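Local structure of polyguluronate lyase (1UAI) at residues 96-101 against 218-223; 116-121 against 162-167; 156-161 against 171-176. The protein probably cleaves poly(alpha-L-guluronate), the guluronate-rich part of alginate, as a lyase built on a jellyroll beta-sandwich. One frame throughout, in Å; residues are numbered along the deposited sequence.

Of the strands in these contacts, 95-105 comes first from the N terminus and supplies residues 96-101. Strand 112-119 follows it in the chain, in the other sheet, and supplies 116-121. Strands 158-165 and 168-173 then form a hairpin. Contact 3 closes this short loop within one sheet. Contact 2 spans the two sheets, from 116-121 to 162-167, and crosses contact 3 along the chain, since their segments alternate. Contact 1 closes the longest loop, from 96-101 to the C-terminal strand, and both other contacts nest inside it. Strand 95-105 also lies beside strand 158-165: Met-97 O is 3.0 Å from Phe-162 N.

Contact 1: 96-101 against 218-223; sequences TMVFRE and KLQVTH
Met-97 meets Leu-219 and Val-221 on the inward face of two paired strands. Its SD lies 3.8 Å from Leu-219 CD1. CG stands anti to the backbone N (chi1 174°), which places it 3.9 Å from Val-221 CG2. The side chain crosses both neighbours at a slant. Trp-16 and Phe-190 of the facing sheet pack against Met-97 and Val-221, which makes this the tight side.

The backbones run antiparallel. Thr-96 pairs with Thr-222 and Val-98 with Gln-220, each through two hydrogen bonds. Val-98 N to Gln-220 O measures 2.8 Å. At the far end the bond from Lys-218 N to Arg-100 O is weak, at 3.4 Å. The pairing joins the C-terminal strand 211-223 to strand 95-105 in the seven-stranded sheet of the jellyroll beta-sandwich.

The other face, with Thr-96, Val-98, Arg-100 and their partners, is more open to solvent. Arg-100 and Lys-218 extend side by side, pointing the same way, with their CB atoms 3.7 Å apart. Lys-218 NZ sits 3.0 Å above the guanidinium plane, toward its rim, and 3.1 Å from Arg-100 NH2. These like charges probably repel. The salt bridge from Arg-100 NE to Glu-159 may offset part of this. Water 1 bridges the two threonines, 2.8 Å from OG1 of Thr-96 and equally far from OG1 of Thr-222.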
loop_
_atom_site.group_PDB
_atom_site.type_symbol
_atom_site.label_atom_id
_atom_site.label_comp_id
_atom_site.label_asym_id
_atom_site.label_seq_id
_atom_site.Cartn_x
_atom_site.Cartn_y
_atom_site.Cartn_z
ATOM N N THR A 96 -5.155 8.333 11.961
ATOM C CA THR A 96 -4.185 7.280 12.189
ATOM C C THR A 96 -4.367 6.016 11.371
ATOM O O THR A 96 -5.489 5.569 11.144
ATOM C CB THR A 96 -4.239 6.841 13.679
ATOM O OG1 THR A 96 -4.144 7.993 14.525
ATOM C CG2 THR A 96 -3.121 5.869 14.009
ATOM N N MET A 97 -3.250 5.454 10.914
ATOM C CA MET A 97 -3.282 4.160 10.254
ATOM C C MET A 97 -2.167 3.341 10.874
ATOM O O MET A 97 -1.004 3.756 10.888
ATOM C CB MET A 97 -3.062 4.199 8.738
ATOM C CG MET A 97 -2.960 2.763 8.181
ATOM S SD MET A 97 -3.092 2.516 6.401
ATOM C CE MET A 97 -1.585 3.314 5.851
ATOM N N VAL A 98 -2.543 2.198 11.433
ATOM C CA VAL A 98 -1.587 1.269 12.011
ATOM C C VAL A 98 -1.676 0.033 11.134
ATOM O O VAL A 98 -2.770 -0.458 10.851
ATOM C CB VAL A 98 -1.953 0.862 13.451
ATOM C CG1 VAL A 98 -0.969 -0.190 13.957
ATOM C CG2 VAL A 98 -1.940 2.078 14.355
ATOM N N PHE A 99 -0.531 -0.462 10.692
ATOM C CA PHE A 99 -0.527 -1.643 9.851
ATOM C C PHE A 99 0.668 -2.523 10.162
ATOM O O PHE A 99 1.682 -2.056 10.682
ATOM C CB PHE A 99 -0.505 -1.236 8.369
ATOM C CG PHE A 99 0.752 -0.521 7.947
ATOM C CD1 PHE A 99 1.850 -1.232 7.467
ATOM C CD2 PHE A 99 0.846 0.866 8.048
ATOM C CE1 PHE A 99 3.019 -0.573 7.096
ATOM C CE2 PHE A 99 2.011 1.531 7.681
ATOM C CZ PHE A 99 3.099 0.813 7.205
ATOM N N ARG A 100 0.520 -3.810 9.882
ATOM C CA ARG A 100 1.604 -4.760 10.066
ATOM C C ARG A 100 1.735 -5.450 8.728
ATOM O O ARG A 100 0.766 -6.010 8.216
ATOM C CB ARG A 100 1.282 -5.780 11.156
ATOM C CG ARG A 100 1.340 -5.193 12.548
ATOM C CD ARG A 100 1.075 -6.231 13.615
ATOM N NE ARG A 100 0.904 -5.599 14.917
ATOM C CZ ARG A 100 0.543 -6.244 16.020
ATOM N NH1 ARG A 100 0.315 -7.551 15.979
ATOM N NH2 ARG A 100 0.400 -5.582 17.159
ATOM N N GLU A 101 2.925 -5.392 8.145
ATOM C CA GLU A 101 3.129 -6.011 6.850
ATOM C C GLU A 101 4.556 -6.478 6.688
ATOM O O GLU A 101 5.429 -6.189 7.513
ATOM C CB GLU A 101 2.803 -5.019 5.724
ATOM C CG GLU A 101 3.766 -3.836 5.631
ATOM C CD GLU A 101 3.421 -2.871 4.503
ATOM O OE1 GLU A 101 2.244 -2.845 4.079
ATOM O OE2 GLU A 101 4.315 -2.123 4.048
ATOM N N LYS A 218 -2.213 -6.793 9.625
ATOM C CA LYS A 218 -3.054 -5.969 10.479
ATOM C C LYS A 218 -3.258 -4.660 9.734
ATOM O O LYS A 218 -2.334 -4.165 9.091
ATOM C CB LYS A 218 -2.352 -5.721 11.813
ATOM C CG LYS A 218 -3.249 -5.266 12.946
ATOM C CD LYS A 218 -2.476 -5.309 14.256
ATOM C CE LYS A 218 -3.380 -5.148 15.460
ATOM N NZ LYS A 218 -2.613 -5.330 16.723
ATOM N N LEU A 219 -4.467 -4.113 9.810
ATOM C CA LEU A 219 -4.792 -2.860 9.137
ATOM C C LEU A 219 -5.877 -2.158 9.935
ATOM O O LEU A 219 -7.017 -2.624 9.992
ATOM C CB LEU A 219 -5.289 -3.130 7.716
ATOM C CG LEU A 219 -5.656 -1.897 6.887
ATOM C CD1 LEU A 219 -4.423 -1.023 6.670
ATOM C CD2 LEU A 219 -6.238 -2.342 5.555
ATOM N N GLN A 220 -5.520 -1.031 10.543
ATOM C CA GLN A 220 -6.451 -0.283 11.377
ATOM C C GLN A 220 -6.370 1.209 11.075
ATOM O O GLN A 220 -5.290 1.792 11.093
ATOM C CB GLN A 220 -6.116 -0.512 12.862
ATOM C CG GLN A 220 -5.744 -1.956 13.221
ATOM C CD GLN A 220 -5.299 -2.124 14.672
ATOM O OE1 GLN A 220 -4.572 -1.294 15.215
ATOM N NE2 GLN A 220 -5.719 -3.220 15.296
ATOM N N VAL A 221 -7.516 1.819 10.791
ATOM C CA VAL A 221 -7.580 3.248 10.524
ATOM C C VAL A 221 -8.595 3.876 11.463
ATOM O O VAL A 221 -9.682 3.332 11.666
ATOM C CB VAL A 221 -7.989 3.537 9.059
ATOM C CG1 VAL A 221 -8.428 4.991 8.908
ATOM C CG2 VAL A 221 -6.812 3.257 8.132
ATOM N N THR A 222 -8.226 5.008 12.052
ATOM C CA THR A 222 -9.121 5.714 12.954
ATOM C C THR A 222 -9.059 7.208 12.677
ATOM O O THR A 222 -8.057 7.729 12.176
ATOM C CB THR A 222 -8.767 5.476 14.439
ATOM O OG1 THR A 222 -7.483 6.038 14.722
ATOM C CG2 THR A 222 -8.750 3.989 14.758
ATOM N N HIS A 223 -10.153 7.882 13.008
ATOM C CA HIS A 223 -10.281 9.319 12.815
ATOM C C HIS A 223 -11.047 9.893 13.997
ATOM O O HIS A 223 -12.070 9.343 14.400
ATOM C CB HIS A 223 -11.057 9.610 11.527
ATOM C CG HIS A 223 -10.342 9.189 10.281
ATOM N ND1 HIS A 223 -9.244 9.862 9.794
ATOM C CD2 HIS A 223 -10.558 8.157 9.431
ATOM C CE1 HIS A 223 -8.813 9.266 8.699
ATOM N NE2 HIS A 223 -9.593 8.227 8.456
HETATM O O HOH W 1 -6.830 8.709 14.838
#

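Contact 2: 116-121 against 162-167; sequences AQIHDG and FVVSGG
Ile-118 lies over one face of the Phe-162 ring. Its CG1 is 3.9 Å from the ring centroid and only 8° off the ring normal, a CH-pi contact over the ring centre. CG1 is anti to the carbonyl carbon, beside the backbone N. The next bond is extended (chi2 178°) and carries CD1 past the ring centre to the CG and CD1 side of the phenyl. Ile-118 CD1 is 3.7 Å from Phe-162 CD1. The two side chains slide past each other in opposite directions.

The same methyl has a second partner. Ile-118 CD1 meets Val-164 CG2 tip to tip at 3.6 Å.

Phe-162 CG stands anti to the carbonyl carbon of its own residue, and the ring reaches across toward strand 112-119. Its CE2 comes within 3.9 Å of Gln-117 C. Ala-116 meets the ring at its edge: the carbonyl carbon of Ala-116 lies near the ring plane, and Ala-116 CB is 4.3 Å from Phe-162 CE2. Phe-128 makes an edge-to-face contact with Phe-162, and Ile-169 touches both Ile-118 and Val-164.

All five touching residues are buried, and the contact is apolar. The strand axes stay 9.4 Å apart at closest approach, 17° from parallel, so side chains fill the space between. This is face-to-face packing of two sheets, part of the hydrophobic core of a jellyroll beta-sandwich.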
loop_
_atom_site.group_PDB
_atom_site.type_symbol
_atom_site.label_atom_id
_atom_site.label_comp_id
_atom_site.label_asym_id
_atom_site.label_seq_id
_atom_site.Cartn_x
_atom_site.Cartn_y
_atom_site.Cartn_z
ATOM N N ALA A 116 2.784 1.091 1.871
ATOM C CA ALA A 116 1.771 1.859 2.580
ATOM C C ALA A 116 1.987 3.322 2.269
ATOM O O ALA A 116 3.118 3.750 2.030
ATOM C CB ALA A 116 1.869 1.622 4.082
ATOM N N GLN A 117 0.913 4.098 2.264
ATOM C CA GLN A 117 1.072 5.510 1.991
ATOM C C GLN A 117 -0.043 6.422 2.448
ATOM O O GLN A 117 -1.111 5.982 2.886
ATOM C CB GLN A 117 1.314 5.750 0.485
ATOM C CG GLN A 117 0.611 4.794 -0.488
ATOM C CD GLN A 117 0.697 5.245 -1.954
ATOM O OE1 GLN A 117 0.420 4.468 -2.872
ATOM N NE2 GLN A 117 1.064 6.502 -2.172
ATOM N N ILE A 118 0.277 7.710 2.408
ATOM C CA ILE A 118 -0.678 8.776 2.647
ATOM C C ILE A 118 -0.599 9.439 1.280
ATOM O O ILE A 118 0.494 9.728 0.780
ATOM C CB ILE A 118 -0.249 9.805 3.714
ATOM C CG1 ILE A 118 -0.336 9.184 5.109
ATOM C CG2 ILE A 118 -1.160 11.041 3.629
ATOM C CD1 ILE A 118 0.103 10.115 6.215
ATOM N N HIS A 119 -1.755 9.641 0.667
ATOM C CA HIS A 119 -1.836 10.241 -0.656
ATOM C C HIS A 119 -2.887 11.339 -0.552
ATOM O O HIS A 119 -3.756 11.276 0.317
ATOM C CB HIS A 119 -2.292 9.160 -1.646
ATOM C CG HIS A 119 -2.028 9.482 -3.084
ATOM N ND1 HIS A 119 -2.718 10.457 -3.774
ATOM C CD2 HIS A 119 -1.161 8.936 -3.969
ATOM C CE1 HIS A 119 -2.287 10.495 -5.023
ATOM N NE2 HIS A 119 -1.343 9.583 -5.167
ATOM N N ASP A 120 -2.799 12.367 -1.388
ATOM C CA ASP A 120 -3.837 13.389 -1.355
ATOM C C ASP A 120 -4.386 13.619 -2.754
ATOM O O ASP A 120 -4.236 12.761 -3.622
ATOM C CB ASP A 120 -3.357 14.703 -0.702
ATOM C CG ASP A 120 -2.230 15.388 -1.454
ATOM O OD1 ASP A 120 -1.988 15.080 -2.638
ATOM O OD2 ASP A 120 -1.591 16.271 -0.840
ATOM N N GLY A 121 -5.033 14.757 -2.974
ATOM C CA GLY A 121 -5.606 15.025 -4.280
ATOM C C GLY A 121 -4.603 15.276 -5.390
ATOM O O GLY A 121 -4.967 15.267 -6.567
ATOM N N PHE A 162 1.105 5.822 10.841
ATOM C CA PHE A 162 1.045 7.211 10.406
ATOM C C PHE A 162 0.076 7.886 11.370
ATOM O O PHE A 162 -1.009 7.358 11.623
ATOM C CB PHE A 162 0.411 7.365 9.021
ATOM C CG PHE A 162 1.256 6.902 7.873
ATOM C CD1 PHE A 162 2.421 7.573 7.516
ATOM C CD2 PHE A 162 0.821 5.849 7.076
ATOM C CE1 PHE A 162 3.134 7.205 6.374
ATOM C CE2 PHE A 162 1.524 5.473 5.936
ATOM C CZ PHE A 162 2.682 6.153 5.582
ATOM N N VAL A 163 0.459 9.037 11.910
ATOM C CA VAL A 163 -0.437 9.803 12.771
ATOM C C VAL A 163 -0.382 11.222 12.224
ATOM O O VAL A 163 0.679 11.850 12.216
ATOM C CB VAL A 163 0.001 9.820 14.253
ATOM C CG1 VAL A 163 -0.966 10.678 15.064
ATOM C CG2 VAL A 163 0.025 8.410 14.811
ATOM N N VAL A 164 -1.518 11.709 11.738
ATOM C CA VAL A 164 -1.590 13.051 11.178
ATOM C C VAL A 164 -2.472 13.939 12.040
ATOM O O VAL A 164 -3.620 13.599 12.331
ATOM C CB VAL A 164 -2.167 13.038 9.744
ATOM C CG1 VAL A 164 -2.038 14.425 9.124
ATOM C CG2 VAL A 164 -1.451 12.001 8.898
ATOM N N SER A 165 -1.919 15.074 12.456
ATOM C CA SER A 165 -2.649 16.035 13.272
ATOM C C SER A 165 -1.845 17.326 13.364
ATOM O O SER A 165 -0.620 17.306 13.268
ATOM C CB SER A 165 -2.892 15.474 14.678
ATOM O OG SER A 165 -1.674 15.270 15.369
ATOM N N GLY A 166 -2.542 18.445 13.529
ATOM C CA GLY A 166 -1.875 19.730 13.653
ATOM C C GLY A 166 -0.918 20.107 12.536
ATOM O O GLY A 166 0.080 20.789 12.777
ATOM N N GLY A 167 -1.219 19.672 11.317
ATOM C CA GLY A 167 -0.370 19.990 10.182
ATOM C C GLY A 167 0.950 19.245 10.168
ATOM O O GLY A 167 1.906 19.676 9.521
#

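Contact 3: 156-161 against 171-176; sequences TVFEGK and VYYNGV
Lys-161 and Tyr-172 pair across the two strands through their backbones and their side chains. Tyr-172 N donates to Lys-161 O at 2.8 Å, and Lys-161 N donates back to Tyr-172 O. Asn-174 N donates to Glu-159 O at 2.7 Å.

A side chain supplies one more bond. Asn-174 OD1 accepts from Glu-159 N at 2.9 Å. The N-H...O angle is 171°, nearly straight, and the donor is tilted from the plane of the amide carbonyl. The carboxylate of Glu-159 turns elsewhere, to Arg-100.

Two waters add bridges. Water 2 donates to Val-157 O and accepts from Asn-174 ND2. Water 3 donates to Glu-159 O and accepts from Gly-175 N, each at 2.9 Å.

Aromatic contacts lie on both faces of the pair. Lys-161 and Tyr-172 run side by side, and the lysine chain bends at its third torsion, which sets the position of CE. CE lies over the tyrosine ring, 3.6 Å from Tyr-172 CD2. Lys-161 NZ is 4.7 Å from the Tyr-172 ring centroid and 13° off its normal, a cation-pi contact. On the other face Phe-158 and Tyr-173 cross at about a right angle as side chains, though their ring planes meet at 38°. Phe-158 CB touches Tyr-173 CE1 at 3.6 Å. Tyr-173 also packs on Leu-135 and Val-148 of the facing sheet.

Tyr-173 to Val-176 form a type I' turn, with Asn-174 and Gly-175 at its corner. The turn leads from strand 168-173 into strand 176-182. The paired residues 158-161 and 171-173 belong to the antiparallel beta hairpin of strands 158-165 and 168-173, near one side of the seven-stranded sheet.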
loop_
_atom_site.group_PDB
_atom_site.type_symbol
_atom_site.label_atom_id
_atom_site.label_comp_id
_atom_site.label_asym_id
_atom_site.label_seq_id
_atom_site.Cartn_x
_atom_site.Cartn_y
_atom_site.Cartn_z
ATOM N N THR A 156 10.069 -10.186 6.754
ATOM C CA THR A 156 10.057 -9.776 8.150
ATOM C C THR A 156 8.871 -8.845 8.364
ATOM O O THR A 156 8.729 -7.829 7.681
ATOM C CB THR A 156 11.340 -9.027 8.547
ATOM O OG1 THR A 156 12.481 -9.843 8.262
ATOM C CG2 THR A 156 11.324 -8.714 10.037
ATOM N N VAL A 157 8.014 -9.201 9.311
ATOM C CA VAL A 157 6.848 -8.388 9.607
ATOM C C VAL A 157 7.238 -7.231 10.513
ATOM O O VAL A 157 7.965 -7.410 11.490
ATOM C CB VAL A 157 5.749 -9.217 10.311
ATOM C CG1 VAL A 157 4.556 -8.330 10.650
ATOM C CG2 VAL A 157 5.317 -10.368 9.418
ATOM N N PHE A 158 6.771 -6.036 10.166
ATOM C CA PHE A 158 7.032 -4.854 10.974
ATOM C C PHE A 158 5.717 -4.113 11.133
ATOM O O PHE A 158 4.760 -4.354 10.387
ATOM C CB PHE A 158 8.080 -3.943 10.312
ATOM C CG PHE A 158 7.616 -3.297 9.033
ATOM C CD1 PHE A 158 6.983 -2.054 9.045
ATOM C CD2 PHE A 158 7.807 -3.937 7.815
ATOM C CE1 PHE A 158 6.549 -1.462 7.856
ATOM C CE2 PHE A 158 7.378 -3.356 6.625
ATOM C CZ PHE A 158 6.749 -2.117 6.644
ATOM N N GLU A 159 5.665 -3.233 12.123
ATOM C CA GLU A 159 4.471 -2.450 12.368
ATOM C C GLU A 159 4.752 -1.001 12.008
ATOM O O GLU A 159 5.664 -0.379 12.553
ATOM C CB GLU A 159 4.051 -2.558 13.837
ATOM C CG GLU A 159 2.762 -1.821 14.167
ATOM C CD GLU A 159 2.256 -2.136 15.562
ATOM O OE1 GLU A 159 1.898 -3.304 15.814
ATOM O OE2 GLU A 159 2.220 -1.220 16.408
ATOM N N GLY A 160 3.981 -0.479 11.064
ATOM C CA GLY A 160 4.146 0.903 10.667
ATOM C C GLY A 160 2.954 1.696 11.153
ATOM O O GLY A 160 1.869 1.145 11.356
ATOM N N LYS A 161 3.153 2.989 11.366
ATOM C CA LYS A 161 2.059 3.836 11.803
ATOM C C LYS A 161 2.212 5.263 11.316
ATOM O O LYS A 161 3.307 5.828 11.344
ATOM C CB LYS A 161 1.941 3.849 13.333
ATOM C CG LYS A 161 0.781 4.708 13.844
ATOM C CD LYS A 161 0.546 4.567 15.344
ATOM C CE LYS A 161 1.685 5.147 16.163
ATOM N NZ LYS A 161 1.385 5.102 17.624
ATOM N N VAL A 171 5.593 9.530 11.517
ATOM C CA VAL A 171 5.689 8.188 10.949
ATOM C C VAL A 171 6.537 7.297 11.849
ATOM O O VAL A 171 7.674 7.637 12.178
ATOM C CB VAL A 171 6.305 8.231 9.534
ATOM C CG1 VAL A 171 6.134 6.883 8.856
ATOM C CG2 VAL A 171 5.648 9.333 8.715
ATOM N N TYR A 172 5.973 6.154 12.232
ATOM C CA TYR A 172 6.631 5.209 13.132
ATOM C C TYR A 172 6.920 3.857 12.491
ATOM O O TYR A 172 6.190 3.402 11.610
ATOM C CB TYR A 172 5.746 4.962 14.358
ATOM C CG TYR A 172 5.373 6.204 15.125
ATOM C CD1 TYR A 172 6.066 6.568 16.277
ATOM C CD2 TYR A 172 4.328 7.021 14.697
ATOM C CE1 TYR A 172 5.730 7.717 16.985
ATOM C CE2 TYR A 172 3.982 8.172 15.397
ATOM C CZ TYR A 172 4.688 8.513 16.540
ATOM O OH TYR A 172 4.363 9.657 17.230
ATOM N N TYR A 173 7.984 3.219 12.971
ATOM C CA TYR A 173 8.406 1.894 12.524
ATOM C C TYR A 173 8.686 1.127 13.814
ATOM O O TYR A 173 9.567 1.507 14.594
ATOM C CB TYR A 173 9.673 1.996 11.678
ATOM C CG TYR A 173 10.322 0.673 11.334
ATOM C CD1 TYR A 173 9.824 -0.138 10.315
ATOM C CD2 TYR A 173 11.471 0.257 12.004
ATOM C CE1 TYR A 173 10.468 -1.330 9.966
ATOM C CE2 TYR A 173 12.119 -0.924 11.666
ATOM C CZ TYR A 173 11.616 -1.711 10.646
ATOM O OH TYR A 173 12.284 -2.860 10.285
ATOM N N ASN A 174 7.925 0.062 14.036
ATOM C CA ASN A 174 8.042 -0.745 15.244
ATOM C C ASN A 174 8.039 0.107 16.512
ATOM O O ASN A 174 8.832 -0.106 17.432
ATOM C CB ASN A 174 9.282 -1.643 15.185
ATOM C CG ASN A 174 9.124 -2.773 14.185
ATOM O OD1 ASN A 174 8.001 -3.169 13.862
ATOM N ND2 ASN A 174 10.239 -3.306 13.701
ATOM N N GLY A 175 7.131 1.078 16.539
ATOM C CA GLY A 175 6.980 1.946 17.695
ATOM C C GLY A 175 7.920 3.128 17.823
ATOM O O GLY A 175 7.724 3.973 18.696
ATOM N N VAL A 176 8.928 3.207 16.963
ATOM C CA VAL A 176 9.890 4.300 17.031
ATOM C C VAL A 176 9.629 5.369 15.971
ATOM O O VAL A 176 9.482 5.064 14.787
ATOM C CB VAL A 176 11.333 3.762 16.873
ATOM C CG1 VAL A 176 12.334 4.907 16.950
ATOM C CG2 VAL A 176 11.619 2.728 17.955
HETATM O O HOH W 2 10.309 -5.966 12.188
HETATM O O HOH W 3 5.049 1.552 14.615
#